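Local coordinates for probable protein phosphatase 2C 50 (Oryza sativa subsp. japonica, PDB 5ZCG) that probably removes phosphate groups from phosphorylated serine and threonine side chains of proteins, as a metal-dependent phosphatase of the PP2C family with bound magnesium ions, at residues A[165-176]-A[252-262]; A[176-185]-A[228-236]. The protein carries 5 engineered substitutions. All coordinates share one frame; numbering follows the deposited sequence.

Contact 1: A[165-176]-A[252-262]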
loop_
_atom_site.group_PDB
_atom_site.type_symbol
_atom_site.label_atom_id
_atom_site.label_comp_id
_atom_site.label_asym_id
_atom_site.label_seq_id
_atom_site.Cartn_x
_atom_site.Cartn_y
_atom_site.Cartn_z
ATOM N N ARG A 165 -0.752 10.713 -5.616
ATOM C CA ARG A 165 -0.824 11.442 -6.872
ATOM C C ARG A 165 0.157 12.606 -6.875
ATOM O O ARG A 165 0.445 13.208 -5.835
ATOM C CB ARG A 165 -2.252 11.935 -7.122
ATOM C CG ARG A 165 -2.504 12.522 -8.496
ATOM C CD ARG A 165 -3.869 13.181 -8.532
ATOM N NE ARG A 165 -4.925 12.242 -8.153
ATOM C CZ ARG A 165 -6.124 12.603 -7.707
ATOM N NH1 ARG A 165 -6.427 13.888 -7.581
ATOM N NH2 ARG A 165 -7.021 11.678 -7.388
ATOM N N ILE A 166 0.684 12.905 -8.060
ATOM C CA ILE A 166 1.483 14.100 -8.289
ATOM C C ILE A 166 0.810 14.926 -9.375
ATOM O O ILE A 166 0.341 14.387 -10.384
ATOM C CB ILE A 166 2.939 13.771 -8.676
ATOM C CG1 ILE A 166 3.675 15.053 -9.069
ATOM C CG2 ILE A 166 2.971 12.763 -9.799
ATOM C CD1 ILE A 166 5.153 14.878 -9.258
ATOM N N VAL A 167 0.735 16.232 -9.151
ATOM C CA VAL A 167 0.111 17.158 -10.083
ATOM C C VAL A 167 1.105 18.271 -10.381
ATOM O O VAL A 167 1.842 18.715 -9.493
ATOM C CB VAL A 167 -1.214 17.727 -9.526
ATOM C CG1 VAL A 167 -1.864 18.668 -10.530
ATOM C CG2 VAL A 167 -2.166 16.596 -9.177
ATOM N N LEU A 168 1.154 18.690 -11.638
ATOM C CA LEU A 168 1.959 19.825 -12.053
ATOM C C LEU A 168 1.048 21.027 -12.252
ATOM O O LEU A 168 -0.050 20.906 -12.798
ATOM C CB LEU A 168 2.716 19.506 -13.344
ATOM C CG LEU A 168 3.216 20.671 -14.195
ATOM C CD1 LEU A 168 4.488 21.243 -13.600
ATOM C CD2 LEU A 168 3.441 20.224 -15.636
ATOM N N CYS A 169 1.485 22.181 -11.771
ATOM C CA CYS A 169 0.786 23.431 -12.029
ATOM C C CYS A 169 1.511 24.106 -13.182
ATOM O O CYS A 169 2.664 24.519 -13.037
ATOM C CB CYS A 169 0.747 24.317 -10.785
ATOM S SG CYS A 169 -0.250 25.812 -10.989
ATOM N N ARG A 170 0.861 24.172 -14.341
ATOM C CA ARG A 170 1.450 24.760 -15.537
ATOM C C ARG A 170 0.487 25.804 -16.071
ATOM O O ARG A 170 -0.676 25.490 -16.338
ATOM C CB ARG A 170 1.735 23.692 -16.598
ATOM C CG ARG A 170 2.132 24.250 -17.954
ATOM C CD ARG A 170 2.692 23.154 -18.845
ATOM N NE ARG A 170 3.989 22.680 -18.377
ATOM C CZ ARG A 170 4.640 21.644 -18.904
ATOM N NH1 ARG A 170 4.110 20.974 -19.917
ATOM N NH2 ARG A 170 5.818 21.278 -18.417
ATOM N N GLY A 171 0.977 27.027 -16.244
ATOM C CA GLY A 171 0.105 28.118 -16.638
ATOM C C GLY A 171 -1.046 28.279 -15.670
ATOM O O GLY A 171 -2.190 28.480 -16.095
ATOM N N LYS A 172 -0.763 28.139 -14.371
ATOM C CA LYS A 172 -1.751 28.178 -13.287
ATOM C C LYS A 172 -2.922 27.229 -13.545
ATOM O O LYS A 172 -4.040 27.452 -13.073
ATOM C CB LYS A 172 -2.222 29.611 -12.990
ATOM C CG LYS A 172 -3.158 30.278 -13.987
ATOM C CD LYS A 172 -3.137 31.791 -13.813
ATOM C CE LYS A 172 -4.129 32.471 -14.739
ATOM N NZ LYS A 172 -5.528 32.056 -14.451
ATOM N N GLU A 173 -2.667 26.137 -14.267
ATOM C CA GLU A 173 -3.685 25.127 -14.511
ATOM C C GLU A 173 -3.146 23.744 -14.166
ATOM O O GLU A 173 -1.944 23.491 -14.295
ATOM C CB GLU A 173 -4.165 25.159 -15.969
ATOM C CG GLU A 173 -4.773 26.499 -16.382
ATOM C CD GLU A 173 -6.208 26.372 -16.863
ATOM O OE1 GLU A 173 -7.130 26.463 -16.022
ATOM O OE2 GLU A 173 -6.414 26.186 -18.080
ATOM N N PRO A 174 -4.011 22.833 -13.721
ATOM C CA PRO A 174 -3.534 21.508 -13.300
ATOM C C PRO A 174 -3.294 20.553 -14.461
ATOM O O PRO A 174 -4.082 20.472 -15.408
ATOM C CB PRO A 174 -4.666 20.997 -12.403
ATOM C CG PRO A 174 -5.883 21.673 -12.941
ATOM C CD PRO A 174 -5.448 23.020 -13.449
ATOM N N VAL A 175 -2.184 19.821 -14.366
ATOM C CA VAL A 175 -1.825 18.755 -15.292
ATOM C C VAL A 175 -1.524 17.512 -14.463
ATOM O O VAL A 175 -0.588 17.514 -13.656
ATOM C CB VAL A 175 -0.611 19.130 -16.161
ATOM C CG1 VAL A 175 -0.231 17.972 -17.071
ATOM C CG2 VAL A 175 -0.900 20.385 -16.974
ATOM N N ALA A 176 -2.323 16.467 -14.641
ATOM C CA ALA A 176 -2.114 15.229 -13.901
ATOM C C ALA A 176 -0.909 14.488 -14.472
ATOM O O ALA A 176 -0.886 14.150 -15.660
ATOM C CB ALA A 176 -3.365 14.358 -13.958
ATOM N N TRP A 252 -5.796 14.388 -1.699
ATOM C CA TRP A 252 -6.608 14.280 -2.908
ATOM C C TRP A 252 -8.008 13.742 -2.648
ATOM O O TRP A 252 -8.888 13.920 -3.497
ATOM C CB TRP A 252 -5.901 13.393 -3.938
ATOM C CG TRP A 252 -4.479 13.798 -4.220
ATOM C CD1 TRP A 252 -3.355 13.053 -4.005
ATOM C CD2 TRP A 252 -4.033 15.045 -4.771
ATOM N NE1 TRP A 252 -2.235 13.758 -4.388
ATOM C CE2 TRP A 252 -2.625 14.985 -4.860
ATOM C CE3 TRP A 252 -4.685 16.207 -5.198
ATOM C CZ2 TRP A 252 -1.862 16.041 -5.355
ATOM C CZ3 TRP A 252 -3.925 17.254 -5.690
ATOM C CH2 TRP A 252 -2.529 17.163 -5.764
ATOM N N ASP A 253 -8.242 13.090 -1.508
ATOM C CA ASP A 253 -9.598 12.636 -1.209
ATOM C C ASP A 253 -10.554 13.810 -1.021
ATOM O O ASP A 253 -11.740 13.695 -1.349
ATOM C CB ASP A 253 -9.597 11.733 0.026
ATOM C CG ASP A 253 -9.150 10.309 -0.292
ATOM O OD1 ASP A 253 -9.218 9.905 -1.474
ATOM O OD2 ASP A 253 -8.724 9.593 0.640
ATOM N N VAL A 254 -10.065 14.944 -0.522
ATOM C CA VAL A 254 -10.920 16.086 -0.213
ATOM C C VAL A 254 -10.561 17.343 -0.991
ATOM O O VAL A 254 -11.315 18.323 -0.923
ATOM C CB VAL A 254 -10.913 16.398 1.299
ATOM C CG1 VAL A 254 -11.447 15.203 2.093
ATOM C CG2 VAL A 254 -9.505 16.789 1.754
ATOM N N VAL A 255 -9.444 17.373 -1.717
ATOM C CA VAL A 255 -9.041 18.553 -2.472
ATOM C C VAL A 255 -8.806 18.147 -3.919
ATOM O O VAL A 255 -8.142 17.137 -4.186
ATOM C CB VAL A 255 -7.784 19.218 -1.876
ATOM C CG1 VAL A 255 -7.406 20.455 -2.672
ATOM C CG2 VAL A 255 -8.019 19.584 -0.412
ATOM N N SER A 256 -9.353 18.922 -4.851
ATOM C CA SER A 256 -9.170 18.626 -6.263
ATOM C C SER A 256 -7.786 19.077 -6.742
ATOM O O SER A 256 -7.079 19.840 -6.074
ATOM C CB SER A 256 -10.260 19.305 -7.090
ATOM O OG SER A 256 -10.133 20.714 -7.015
ATOM N N ASN A 257 -7.403 18.588 -7.926
ATOM C CA ASN A 257 -6.155 19.024 -8.552
ATOM C C ASN A 257 -6.138 20.537 -8.754
ATOM O O ASN A 257 -5.121 21.199 -8.507
ATOM C CB ASN A 257 -5.968 18.310 -9.893
ATOM C CG ASN A 257 -5.802 16.811 -9.746
ATOM O OD1 ASN A 257 -5.601 16.299 -8.644
ATOM N ND2 ASN A 257 -5.884 16.097 -10.863
ATOM N N GLU A 258 -7.271 21.097 -9.184
ATOM C CA GLU A 258 -7.368 22.521 -9.484
ATOM C C GLU A 258 -7.171 23.366 -8.228
ATOM O O GLU A 258 -6.394 24.332 -8.228
ATOM C CB GLU A 258 -8.731 22.818 -10.118
ATOM C CG GLU A 258 -9.027 22.084 -11.438
ATOM C CD GLU A 258 -9.164 20.562 -11.307
ATOM O OE1 GLU A 258 -9.238 20.043 -10.171
ATOM O OE2 GLU A 258 -9.178 19.880 -12.354
ATOM N N GLU A 259 -7.861 23.008 -7.141
ATOM C CA GLU A 259 -7.735 23.773 -5.906
ATOM C C GLU A 259 -6.331 23.657 -5.333
ATOM O O GLU A 259 -5.775 24.645 -4.839
ATOM C CB GLU A 259 -8.770 23.308 -4.882
ATOM C CG GLU A 259 -8.795 24.164 -3.617
ATOM C CD GLU A 259 -10.017 23.914 -2.748
ATOM O OE1 GLU A 259 -10.508 22.764 -2.708
ATOM O OE2 GLU A 259 -10.484 24.873 -2.100
ATOM N N ALA A 260 -5.743 22.457 -5.390
ATOM C CA ALA A 260 -4.386 22.272 -4.890
ATOM C C ALA A 260 -3.392 23.132 -5.660
ATOM O O ALA A 260 -2.536 23.792 -5.059
ATOM C CB ALA A 260 -3.995 20.796 -4.962
ATOM N N CYS A 261 -3.500 23.150 -6.993
ATOM C CA CYS A 261 -2.584 23.958 -7.794
ATOM C C CYS A 261 -2.742 25.442 -7.490
ATOM O O CYS A 261 -1.750 26.158 -7.278
ATOM C CB CYS A 261 -2.811 23.683 -9.280
ATOM S SG CYS A 261 -2.128 22.109 -9.826
ATOM N N LYS A 262 -3.987 25.927 -7.469
ATOM C CA LYS A 262 -4.220 27.341 -7.184
ATOM C C LYS A 262 -3.662 27.725 -5.818
ATOM O O LYS A 262 -2.903 28.697 -5.692
ATOM C CB LYS A 262 -5.714 27.648 -7.276
ATOM C CG LYS A 262 -6.243 27.598 -8.703
ATOM C CD LYS A 262 -7.717 27.971 -8.800
ATOM C CE LYS A 262 -8.250 27.679 -10.195
ATOM N NZ LYS A 262 -7.257 28.056 -11.248
HETATM O O HOH W 1 -8.334 15.111 -5.743
#
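Arg165 NH1 donates to two acceptors. One is Asn257 OD1, 2.8 Å from Arg165 NH1, with an N-H...O angle of 142°. This oxygen lies at the guanidinium edge, slightly out of the guanidinium plane, and the amide stands nearly perpendicular to that plane. The other is a water 2.9 Å from Arg165 NH1, which passes its own protons to Trp252 O and Val255 O. The water thus ties the arginine to the backbone ahead of helix 257-262. A bend at chi3 (-56°) folds the guanidinium back over Trp252. Guanidinium and ring lie 28° apart in a stack, and Arg165 CZ makes an off-centre cation-pi contact. Arg165 CB sits over the same ring, 3.6 Å from the centroid of the Trp252 five-membered ring, as a CH-pi contact. Trp252 NE1 adds a weak bond to Arg165 O at 3.1 Å.

The contact is a helix laid on a sheet, as in the outer layers of the PP2C alpha-beta-beta-alpha sandwich. Strands 165-170 and 173-176 form a hairpin closed by a type I' turn, and helix 257-262 crosses it. Ser256 caps the start of that helix by accepting from Glu259 N.

Beyond the arginine the interface is mostly apolar. The two methyls of Val167 divide the work. Val167 CG2 meets Trp252 CH2 at 3.5 Å, and Val167 CG1 meets Cys261 SG at 3.5 Å. Cys169 SG lies against Cys261 CB at 3.7 Å. Cys261 SG also touches Pro174 CB from the second strand. Pro174 CG packs at 3.5 Å on Glu258 CG, the proline crossing the glutamate chain at about a right angle.

Contact 2: A[176-185]-A[228-236]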
loop_
_atom_site.group_PDB
_atom_site.type_symbol
_atom_site.label_atom_id
_atom_site.label_comp_id
_atom_site.label_asym_id
_atom_site.label_seq_id
_atom_site.Cartn_x
_atom_site.Cartn_y
_atom_site.Cartn_z
ATOM N N ALA A 176 -2.323 16.467 -14.641
ATOM C CA ALA A 176 -2.114 15.229 -13.901
ATOM C C ALA A 176 -0.909 14.488 -14.472
ATOM O O ALA A 176 -0.886 14.150 -15.660
ATOM C CB ALA A 176 -3.365 14.358 -13.958
ATOM N N LEU A 177 0.093 14.238 -13.628
ATOM C CA LEU A 177 1.289 13.511 -14.029
ATOM C C LEU A 177 1.244 12.049 -13.615
ATOM O O LEU A 177 2.216 11.317 -13.836
ATOM C CB LEU A 177 2.537 14.184 -13.445
ATOM C CG LEU A 177 2.849 15.583 -13.984
ATOM C CD1 LEU A 177 4.233 16.039 -13.547
ATOM C CD2 LEU A 177 2.730 15.624 -15.502
ATOM N N SER A 178 0.134 11.609 -13.032
ATOM C CA SER A 178 -0.037 10.236 -12.595
ATOM C C SER A 178 -1.528 9.947 -12.543
ATOM O O SER A 178 -2.319 10.815 -12.158
ATOM C CB SER A 178 0.604 10.005 -11.221
ATOM O OG SER A 178 -0.126 10.660 -10.191
ATOM N N ILE A 179 -1.906 8.735 -12.934
ATOM C CA ILE A 179 -3.292 8.290 -12.886
ATOM C C ILE A 179 -3.408 7.269 -11.766
ATOM O O ILE A 179 -2.691 6.259 -11.760
ATOM C CB ILE A 179 -3.748 7.704 -14.230
ATOM C CG1 ILE A 179 -3.490 8.702 -15.360
ATOM C CG2 ILE A 179 -5.224 7.353 -14.181
ATOM C CD1 ILE A 179 -2.487 8.218 -16.380
ATOM N N ASP A 180 -4.322 7.527 -10.830
ATOM C CA ASP A 180 -4.499 6.664 -9.669
ATOM C C ASP A 180 -4.748 5.226 -10.095
ATOM O O ASP A 180 -5.526 4.959 -11.014
ATOM C CB ASP A 180 -5.671 7.156 -8.815
ATOM C CG ASP A 180 -5.444 8.544 -8.247
ATOM O OD1 ASP A 180 -4.420 9.176 -8.592
ATOM O OD2 ASP A 180 -6.296 9.004 -7.455
ATOM N N HIS A 181 -4.076 4.294 -9.419
ATOM C CA HIS A 181 -4.297 2.871 -9.662
ATOM C C HIS A 181 -5.457 2.413 -8.784
ATOM O O HIS A 181 -5.286 1.834 -7.709
ATOM C CB HIS A 181 -3.025 2.074 -9.402
ATOM C CG HIS A 181 -1.941 2.349 -10.394
ATOM N ND1 HIS A 181 -0.668 2.716 -10.022
ATOM C CD2 HIS A 181 -1.951 2.336 -11.748
ATOM C CE1 HIS A 181 0.068 2.903 -11.104
ATOM N NE2 HIS A 181 -0.688 2.682 -12.165
ATOM N N LYS A 182 -6.664 2.698 -9.260
ATOM C CA LYS A 182 -7.899 2.262 -8.619
ATOM C C LYS A 182 -8.374 0.954 -9.245
ATOM O O LYS A 182 -8.275 0.779 -10.463
ATOM C CB LYS A 182 -8.989 3.321 -8.760
ATOM C CG LYS A 182 -8.823 4.509 -7.826
ATOM C CD LYS A 182 -8.356 4.060 -6.448
ATOM C CE LYS A 182 -8.877 4.981 -5.360
ATOM N NZ LYS A 182 -8.540 4.479 -3.995
ATOM N N PRO A 183 -8.883 0.023 -8.434
ATOM C CA PRO A 183 -9.257 -1.294 -8.977
ATOM C C PRO A 183 -10.346 -1.242 -10.039
ATOM O O PRO A 183 -10.396 -2.129 -10.900
ATOM C CB PRO A 183 -9.721 -2.064 -7.733
ATOM C CG PRO A 183 -9.071 -1.356 -6.581
ATOM C CD PRO A 183 -9.024 0.085 -6.971
ATOM N N ASP A 184 -11.221 -0.237 -10.007
ATOM C CA ASP A 184 -12.275 -0.136 -11.010
ATOM C C ASP A 184 -11.821 0.547 -12.295
ATOM O O ASP A 184 -12.619 0.647 -13.234
ATOM C CB ASP A 184 -13.488 0.602 -10.440
ATOM C CG ASP A 184 -13.166 2.017 -10.018
ATOM O OD1 ASP A 184 -12.145 2.217 -9.329
ATOM O OD2 ASP A 184 -13.941 2.931 -10.373
ATOM N N ARG A 185 -10.581 1.031 -12.362
ATOM C CA ARG A 185 -10.038 1.484 -13.636
ATOM C C ARG A 185 -10.130 0.339 -14.639
ATOM O O ARG A 185 -9.812 -0.808 -14.311
ATOM C CB ARG A 185 -8.588 1.943 -13.463
ATOM C CG ARG A 185 -8.218 3.180 -14.271
ATOM C CD ARG A 185 -6.813 3.674 -13.929
ATOM N NE ARG A 185 -5.779 2.902 -14.612
ATOM C CZ ARG A 185 -4.475 3.144 -14.512
ATOM N NH1 ARG A 185 -4.036 4.141 -13.754
ATOM N NH2 ARG A 185 -3.608 2.390 -15.171
ATOM N N PRO A 228 3.756 -4.245 -8.144
ATOM C CA PRO A 228 4.537 -3.039 -7.846
ATOM C C PRO A 228 5.022 -2.317 -9.091
ATOM O O PRO A 228 6.060 -1.648 -9.053
ATOM C CB PRO A 228 5.709 -3.593 -7.039
ATOM C CG PRO A 228 5.956 -4.966 -7.677
ATOM C CD PRO A 228 4.618 -5.448 -8.232
ATOM N N LYS A 229 4.279 -2.423 -10.189
ATOM C CA LYS A 229 4.750 -1.890 -11.460
ATOM C C LYS A 229 4.311 -0.442 -11.594
ATOM O O LYS A 229 3.104 -0.168 -11.564
ATOM C CB LYS A 229 4.216 -2.702 -12.627
ATOM C CG LYS A 229 4.427 -2.034 -13.981
ATOM C CD LYS A 229 4.721 -3.048 -15.070
ATOM C CE LYS A 229 4.887 -2.385 -16.430
ATOM N NZ LYS A 229 6.184 -1.664 -16.546
ATOM N N PRO A 230 5.230 0.503 -11.762
ATOM C CA PRO A 230 4.842 1.911 -11.832
ATOM C C PRO A 230 4.463 2.320 -13.249
ATOM O O PRO A 230 4.856 1.698 -14.239
ATOM C CB PRO A 230 6.115 2.639 -11.385
ATOM C CG PRO A 230 7.226 1.752 -11.869
ATOM C CD PRO A 230 6.692 0.325 -11.829
ATOM N N GLU A 231 3.642 3.362 -13.321
ATOM C CA GLU A 231 3.381 4.067 -14.565
ATOM C C GLU A 231 4.270 5.303 -14.597
ATOM O O GLU A 231 4.342 6.049 -13.611
ATOM C CB GLU A 231 1.906 4.450 -14.695
ATOM C CG GLU A 231 1.085 3.440 -15.484
ATOM C CD GLU A 231 -0.409 3.722 -15.436
ATOM O OE1 GLU A 231 -0.830 4.810 -15.886
ATOM O OE2 GLU A 231 -1.161 2.850 -14.946
ATOM N N VAL A 232 4.965 5.496 -15.713
ATOM C CA VAL A 232 6.015 6.499 -15.832
ATOM C C VAL A 232 5.601 7.564 -16.839
ATOM O O VAL A 232 5.030 7.259 -17.893
ATOM C CB VAL A 232 7.349 5.837 -16.233
ATOM C CG1 VAL A 232 8.486 6.861 -16.285
ATOM C CG2 VAL A 232 7.680 4.702 -15.265
ATOM N N MET A 233 5.894 8.818 -16.510
ATOM C CA MET A 233 5.654 9.951 -17.391
ATOM C C MET A 233 6.907 10.814 -17.439
ATOM O O MET A 233 7.495 11.117 -16.396
ATOM C CB MET A 233 4.452 10.774 -16.915
ATOM C CG MET A 233 3.693 11.479 -18.030
ATOM S SD MET A 233 2.146 12.215 -17.451
ATOM C CE MET A 233 1.251 10.766 -16.904
ATOM N N VAL A 234 7.337 11.175 -18.646
ATOM C CA VAL A 234 8.473 12.069 -18.859
ATOM C C VAL A 234 7.934 13.400 -19.365
ATOM O O VAL A 234 7.296 13.452 -20.423
ATOM C CB VAL A 234 9.489 11.476 -19.849
ATOM C CG1 VAL A 234 10.694 12.398 -19.980
ATOM C CG2 VAL A 234 9.917 10.087 -19.409
ATOM N N VAL A 235 8.164 14.473 -18.613
ATOM C CA VAL A 235 7.595 15.767 -18.977
ATOM C C VAL A 235 8.704 16.813 -19.029
ATOM O O VAL A 235 9.312 17.148 -17.999
ATOM C CB VAL A 235 6.449 16.170 -18.025
ATOM C CG1 VAL A 235 6.828 15.974 -16.573
ATOM C CG2 VAL A 235 6.018 17.609 -18.270
ATOM N N PRO A 236 9.032 17.321 -20.212
ATOM C CA PRO A 236 10.005 18.414 -20.288
ATOM C C PRO A 236 9.458 19.656 -19.601
ATOM O O PRO A 236 8.273 19.981 -19.707
ATOM C CB PRO A 236 10.188 18.629 -21.797
ATOM C CG PRO A 236 9.009 17.960 -22.441
ATOM C CD PRO A 236 8.628 16.831 -21.539
HETATM O O HOH W 2 2.935 8.402 -13.962
HETATM O O HOH W 3 -0.058 6.488 -13.108
#
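Glu231 OE2 accepts from both His181 and Arg185. Arg185 NH2 comes to Glu231 OE2 from the syn side, its N-H pointing almost straight at the oxygen (179°). The 2.5 Å between Arg185 NH2 and Glu231 OE2 is unusually short, and its exact value is doubtful. Guanidinium and oxygen are nearly coplanar, so this salt bridge is made at the guanidinium edge. His181 NE2 reaches Glu231 OE2 at 2.8 Å from above the carboxylate plane, with the oxygen lying in the plane of the imidazole. Arg185 also bonds through NH1 to Asp180 O and through NH2 to Asp187, and His181 ND1 bonds to Gly162 N. The Glu231 chain leaves its strand with chi1 at -95°, off a staggered position, and then runs extended to the two donors. With an alanine here, His181 NE2 would probably lose its acceptor, and Arg185 would be left to Asp187 and the Asp180 carbonyl, less firmly oriented.

Farther along, the contacts are mainly van der Waals. The Met233 chain turns at chi3 (-62°), which sets CE 3.3 Å from Leu177 O. Leu177 splits its methyls: CD2 faces Met233 SD at 4.0 Å, and CD1 faces Val235 CG1 at 4.0 Å. Ile179 CD1 lies 3.8 Å from Glu231 OE1. One water donates to both Leu177 O and Glu231 O, and so bridges the backbones.

Strand 231-236 pairs with strand 155-161 in one sheet, while 176-185 follows a hairpin of the other. The loop leaving one sheet thus packs on a strand of the other, where the two beta sheets of the PP2C sandwich meet.

The two contacts have centres about 15 Å apart and share Ala176, where the hairpin of contact 1 runs on into the loop of contact 2. Along the chain, contact 2 is nested inside the loop closed by contact 1. Contact 1 lies on the five-stranded sheet, and contact 2 uses strand 231-236 of the other. Together they join a helical outer layer, one sheet and the neighbouring sheet. They also touch directly: Arg165 NH2 forms a salt bridge with Asp180 OD2 at 2.8 Å. The side chain of Trp252 is about 9 Å from a bound magnesium ion and that of His181 about 13 Å. Neither is a ligand, but the magnesium ligand Asp249 lies just before Trp252.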